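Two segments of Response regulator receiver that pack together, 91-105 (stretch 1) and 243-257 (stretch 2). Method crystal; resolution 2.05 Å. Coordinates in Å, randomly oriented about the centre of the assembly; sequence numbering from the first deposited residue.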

# COMPACT_ATOMS: atom_id res chain seq x y z
N ILE A 91 -0.19 5.04 -12.80
CA ILE A 91 -0.88 5.88 -11.81
C ILE A 91 -2.41 5.62 -11.74
O ILE A 91 -3.11 5.71 -12.75
CB ILE A 91 -0.49 7.39 -11.92
CG1 ILE A 91 -1.15 8.23 -10.79
CG2 ILE A 91 -0.76 7.96 -13.34
CD1 ILE A 91 -0.53 9.58 -10.49
N ALA A 92 -2.91 5.32 -10.52
CA ALA A 92 -4.32 5.07 -10.21
C ALA A 92 -5.14 6.39 -10.26
O ALA A 92 -4.53 7.46 -10.15
CB ALA A 92 -4.44 4.40 -8.84
N PRO A 93 -6.49 6.37 -10.40
CA PRO A 93 -7.25 7.64 -10.48
C PRO A 93 -7.26 8.52 -9.22
O PRO A 93 -6.89 8.07 -8.13
CB PRO A 93 -8.67 7.18 -10.87
CG PRO A 93 -8.76 5.78 -10.39
CD PRO A 93 -7.39 5.20 -10.59
N LEU A 94 -7.73 9.78 -9.39
CA LEU A 94 -7.85 10.82 -8.37
C LEU A 94 -8.64 10.43 -7.11
O LEU A 94 -8.14 10.74 -6.03
CB LEU A 94 -8.35 12.15 -8.97
CG LEU A 94 -7.79 13.44 -8.36
CD1 LEU A 94 -6.38 13.73 -8.89
CD2 LEU A 94 -8.69 14.62 -8.70
N PRO A 95 -9.81 9.74 -7.17
CA PRO A 95 -10.49 9.35 -5.92
C PRO A 95 -9.68 8.31 -5.14
O PRO A 95 -9.70 8.33 -3.91
CB PRO A 95 -11.84 8.78 -6.40
CG PRO A 95 -11.99 9.25 -7.80
CD PRO A 95 -10.60 9.30 -8.34
N ARG A 96 -8.94 7.43 -5.85
CA ARG A 96 -8.07 6.44 -5.20
C ARG A 96 -6.88 7.13 -4.54
O ARG A 96 -6.52 6.76 -3.43
CB ARG A 96 -7.65 5.33 -6.17
CG ARG A 96 -8.82 4.39 -6.44
CD ARG A 96 -8.47 3.19 -7.29
NE ARG A 96 -9.63 2.29 -7.38
CZ ARG A 96 -9.89 1.30 -6.53
NH1 ARG A 96 -9.06 1.04 -5.52
NH2 ARG A 96 -10.97 0.55 -6.69
N GLN A 97 -6.36 8.22 -5.15
CA GLN A 97 -5.29 9.05 -4.57
C GLN A 97 -5.80 9.70 -3.29
O GLN A 97 -5.09 9.72 -2.28
CB GLN A 97 -4.86 10.15 -5.55
CG GLN A 97 -4.18 9.64 -6.80
CD GLN A 97 -3.70 10.75 -7.68
OE1 GLN A 97 -3.13 11.74 -7.21
NE2 GLN A 97 -3.89 10.59 -8.98
N ALA A 98 -7.05 10.22 -3.32
CA ALA A 98 -7.66 10.90 -2.19
C ALA A 98 -7.82 9.96 -1.00
O ALA A 98 -7.39 10.29 0.11
CB ALA A 98 -8.99 11.52 -2.62
N PHE A 99 -8.38 8.76 -1.24
CA PHE A 99 -8.58 7.77 -0.18
C PHE A 99 -7.25 7.28 0.38
O PHE A 99 -7.13 7.12 1.61
CB PHE A 99 -9.43 6.59 -0.71
CG PHE A 99 -10.15 5.85 0.39
CD1 PHE A 99 -11.43 6.23 0.79
CD2 PHE A 99 -9.55 4.77 1.04
CE1 PHE A 99 -12.08 5.56 1.83
CE2 PHE A 99 -10.21 4.10 2.08
CZ PHE A 99 -11.47 4.49 2.46
N LEU A 100 -6.24 7.08 -0.49
CA LEU A 100 -4.92 6.63 -0.06
C LEU A 100 -4.28 7.66 0.88
O LEU A 100 -3.80 7.28 1.94
CB LEU A 100 -3.99 6.29 -1.24
CG LEU A 100 -4.29 4.99 -2.03
CD1 LEU A 100 -3.29 4.80 -3.14
CD2 LEU A 100 -4.24 3.74 -1.14
N LEU A 101 -4.35 8.95 0.54
CA LEU A 101 -3.79 10.05 1.35
C LEU A 101 -4.35 10.10 2.76
O LEU A 101 -3.61 10.40 3.69
CB LEU A 101 -3.97 11.42 0.66
CG LEU A 101 -3.11 11.67 -0.59
CD1 LEU A 101 -3.63 12.85 -1.37
CD2 LEU A 101 -1.63 11.80 -0.25
N VAL A 102 -5.65 9.82 2.90
CA VAL A 102 -6.30 9.82 4.20
C VAL A 102 -6.20 8.46 4.91
O VAL A 102 -5.66 8.41 6.01
CB VAL A 102 -7.76 10.40 4.20
CG1 VAL A 102 -7.75 11.89 3.84
CG2 VAL A 102 -8.67 9.65 3.24
N ALA A 103 -6.67 7.36 4.26
CA ALA A 103 -6.68 6.02 4.86
C ALA A 103 -5.32 5.41 5.03
O ALA A 103 -5.08 4.75 6.05
CB ALA A 103 -7.56 5.08 4.06
N VAL A 104 -4.41 5.60 4.06
CA VAL A 104 -3.07 5.00 4.23
C VAL A 104 -2.05 6.00 4.76
O VAL A 104 -1.27 5.65 5.64
CB VAL A 104 -2.57 4.33 2.92
CG1 VAL A 104 -1.20 3.67 3.11
CG2 VAL A 104 -3.60 3.33 2.38
N GLU A 105 -2.01 7.20 4.18
CA GLU A 105 -0.98 8.19 4.50
C GLU A 105 -1.11 8.99 5.80
O GLU A 105 -0.15 9.64 6.21
CB GLU A 105 -0.62 9.05 3.26
CG GLU A 105 -0.06 8.23 2.09
CD GLU A 105 1.11 7.32 2.42
OE1 GLU A 105 2.09 7.80 3.03
OE2 GLU A 105 1.04 6.11 2.11
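Stretch 2 (243-257) PDMVKALISQALFFE

How does stretch 2 lie on stretch 1? All of Pro-243 to Glu-257 is helical, and it runs roughly antiparallel to the helix that begins at Leu-94, with a signed crossing angle of -147° and axes 8.5 Å apart at closest approach. The two are not evenly spaced: the CA atoms of Val-104 and Met-245 are 4.7 Å apart, whereas those of Arg-96 and Gln-252 are 8.2 Å apart. The helices therefore nearly touch at the start of stretch 2 and leave room for long side chains farther along.

What fills the narrow end? Two alanines, Ala-103 and Ala-248, together with Val-104 and Met-245. Ala-248 points toward stretch 1 and sits as a knob among Phe-99, Leu-100, Ala-103 and Val-104; its CB lies 3.7 Å from Val-104 CG2 and 4.0 Å from Ala-103 CB. Val-104, with chi1 t, also places CG2 4.0 Å from Leu-249 CG. Ala-103 CB comes within 3.6 Å of the backbone at Asp-244 O. Met-245 is t at chi1 and chi2 and m at chi3, an extended chain with a final bend that leaves its CE 3.4 Å from Val-104 O.

How do the larger apolar side chains fit beside that knob? Phe-99 adopts chi1 t and turns the edge of its ring to Ala-248, with CD2 3.9 Å from Ala-248 CB. The same ring brings CZ to 3.7 Å from Lys-247 CE, where the lysine's long aliphatic chain reaches in although its CA-to-CB bond points sideways; Lys-247 NZ also makes a weak salt bridge, 3.5 Å from Asp-244 OD1. Leu-100, in the m, t rotamer, likewise starts sideways, but its CD2 comes within 3.8 Å of Gln-252 CG.

What occupies the wider end? Arg-96 does, its chi1 m and its chi2 and chi3 t carrying the guanidinium across to stretch 2. There NH1 donates two hydrogen bonds, to Ser-251 OG at 2.8 Å and Gln-252 OE1 at 2.9 Å, both acceptors lying at the guanidinium edge. Gln-252 is m at chi1 and chi2, a folded shape whose end comes nearer to stretch 1 than its sideways CA-to-CB bond suggests. A water links Arg-96 NH2, at 3.3 Å, with Ser-251 OG, at 2.7 Å. Phe-255, chi1 t, covers one guanidinium face, and Arg-96 CD stands 4.2 Å from its ring centroid in a CH-pi contact. Beyond it, Pro-93 CD lies 3.9 Å from Phe-255 CZ, while Ala-92 CB is 4.2 Å from Phe-256 CZ.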

# COMPACT_ATOMS: atom_id res chain seq x y z
N PRO A 243 -8.15 0.08 10.56
CA PRO A 243 -8.73 -0.89 9.61
C PRO A 243 -8.96 -0.34 8.19
O PRO A 243 -8.93 -1.12 7.24
CB PRO A 243 -10.04 -1.32 10.29
CG PRO A 243 -10.31 -0.26 11.34
CD PRO A 243 -8.97 0.21 11.78
N ASP A 244 -9.15 1.00 8.03
CA ASP A 244 -9.28 1.67 6.73
C ASP A 244 -7.99 1.59 5.89
O ASP A 244 -8.08 1.61 4.65
CB ASP A 244 -9.68 3.15 6.91
CG ASP A 244 -11.17 3.36 7.15
OD1 ASP A 244 -11.89 2.35 7.33
OD2 ASP A 244 -11.61 4.52 7.11
N MET A 245 -6.81 1.49 6.54
CA MET A 245 -5.52 1.33 5.86
C MET A 245 -5.51 -0.04 5.15
O MET A 245 -5.13 -0.12 3.99
CB MET A 245 -4.34 1.47 6.84
CG MET A 245 -2.99 1.24 6.18
SD MET A 245 -1.61 1.20 7.34
CE MET A 245 -1.42 2.93 7.65
N VAL A 246 -5.98 -1.08 5.85
CA VAL A 246 -6.10 -2.47 5.36
C VAL A 246 -7.10 -2.52 4.19
O VAL A 246 -6.78 -3.03 3.12
CB VAL A 246 -6.50 -3.43 6.50
CG1 VAL A 246 -6.83 -4.81 5.96
CG2 VAL A 246 -5.38 -3.52 7.54
N LYS A 247 -8.28 -1.95 4.40
CA LYS A 247 -9.35 -1.85 3.40
C LYS A 247 -8.81 -1.23 2.09
O LYS A 247 -9.03 -1.78 1.00
CB LYS A 247 -10.48 -1.01 4.00
CG LYS A 247 -11.63 -0.71 3.05
CD LYS A 247 -12.84 -0.16 3.80
CE LYS A 247 -12.91 1.34 3.84
NZ LYS A 247 -14.05 1.81 4.68
N ALA A 248 -8.10 -0.09 2.22
CA ALA A 248 -7.53 0.66 1.10
C ALA A 248 -6.51 -0.14 0.35
O ALA A 248 -6.52 -0.12 -0.88
CB ALA A 248 -6.91 1.96 1.59
N LEU A 249 -5.59 -0.81 1.06
CA LEU A 249 -4.54 -1.57 0.42
C LEU A 249 -5.04 -2.85 -0.25
O LEU A 249 -4.55 -3.18 -1.31
CB LEU A 249 -3.34 -1.78 1.31
CG LEU A 249 -2.60 -0.48 1.69
CD1 LEU A 249 -1.63 -0.73 2.81
CD2 LEU A 249 -1.90 0.14 0.47
N ILE A 250 -6.06 -3.51 0.34
CA ILE A 250 -6.68 -4.67 -0.31
C ILE A 250 -7.34 -4.21 -1.61
O ILE A 250 -7.16 -4.85 -2.64
CB ILE A 250 -7.67 -5.46 0.60
CG1 ILE A 250 -6.91 -6.12 1.75
CG2 ILE A 250 -8.42 -6.54 -0.23
CD1 ILE A 250 -7.81 -6.62 2.86
N SER A 251 -8.08 -3.09 -1.55
CA SER A 251 -8.74 -2.50 -2.71
C SER A 251 -7.74 -2.22 -3.84
O SER A 251 -7.99 -2.61 -4.99
CB SER A 251 -9.47 -1.22 -2.32
OG SER A 251 -10.06 -0.64 -3.47
N GLN A 252 -6.61 -1.56 -3.54
CA GLN A 252 -5.57 -1.29 -4.54
C GLN A 252 -5.02 -2.58 -5.12
O GLN A 252 -4.87 -2.69 -6.34
CB GLN A 252 -4.42 -0.47 -3.97
CG GLN A 252 -4.77 0.97 -3.66
CD GLN A 252 -5.21 1.75 -4.86
OE1 GLN A 252 -6.38 2.04 -5.00
NE2 GLN A 252 -4.30 2.13 -5.73
N ALA A 253 -4.70 -3.56 -4.26
CA ALA A 253 -4.12 -4.84 -4.70
C ALA A 253 -5.02 -5.58 -5.70
O ALA A 253 -4.51 -6.16 -6.65
CB ALA A 253 -3.82 -5.73 -3.51
N LEU A 254 -6.35 -5.56 -5.46
CA LEU A 254 -7.35 -6.19 -6.31
C LEU A 254 -7.59 -5.36 -7.57
O LEU A 254 -7.86 -5.93 -8.62
CB LEU A 254 -8.66 -6.38 -5.57
CG LEU A 254 -8.68 -7.41 -4.44
CD1 LEU A 254 -9.99 -7.32 -3.68
CD2 LEU A 254 -8.50 -8.83 -4.98
N PHE A 255 -7.48 -4.01 -7.47
CA PHE A 255 -7.59 -3.08 -8.61
C PHE A 255 -6.48 -3.38 -9.63
O PHE A 255 -6.79 -3.52 -10.82
CB PHE A 255 -7.54 -1.62 -8.13
CG PHE A 255 -7.51 -0.57 -9.22
CD1 PHE A 255 -8.69 -0.18 -9.86
CD2 PHE A 255 -6.31 0.01 -9.63
CE1 PHE A 255 -8.67 0.76 -10.89
CE2 PHE A 255 -6.29 0.94 -10.68
CZ PHE A 255 -7.47 1.33 -11.28
N PHE A 256 -5.21 -3.52 -9.16
CA PHE A 256 -4.07 -3.85 -10.04
C PHE A 256 -4.07 -5.28 -10.49
O PHE A 256 -3.65 -5.55 -11.61
CB PHE A 256 -2.72 -3.45 -9.43
CG PHE A 256 -2.56 -1.96 -9.37
CD1 PHE A 256 -2.38 -1.21 -10.53
CD2 PHE A 256 -2.60 -1.29 -8.15
CE1 PHE A 256 -2.25 0.18 -10.47
CE2 PHE A 256 -2.49 0.10 -8.09
CZ PHE A 256 -2.32 0.82 -9.25
N GLU A 257 -4.57 -6.21 -9.64
CA GLU A 257 -4.65 -7.63 -10.00
C GLU A 257 -5.61 -7.84 -11.16
O GLU A 257 -5.31 -8.62 -12.08
CB GLU A 257 -5.01 -8.53 -8.81
CG GLU A 257 -4.91 -10.03 -9.08
CD GLU A 257 -3.58 -10.57 -9.56
OE1 GLU A 257 -2.55 -9.86 -9.41
OE2 GLU A 257 -3.56 -11.71 -10.08
O HOH W 1 -12.18 -1.79 -4.73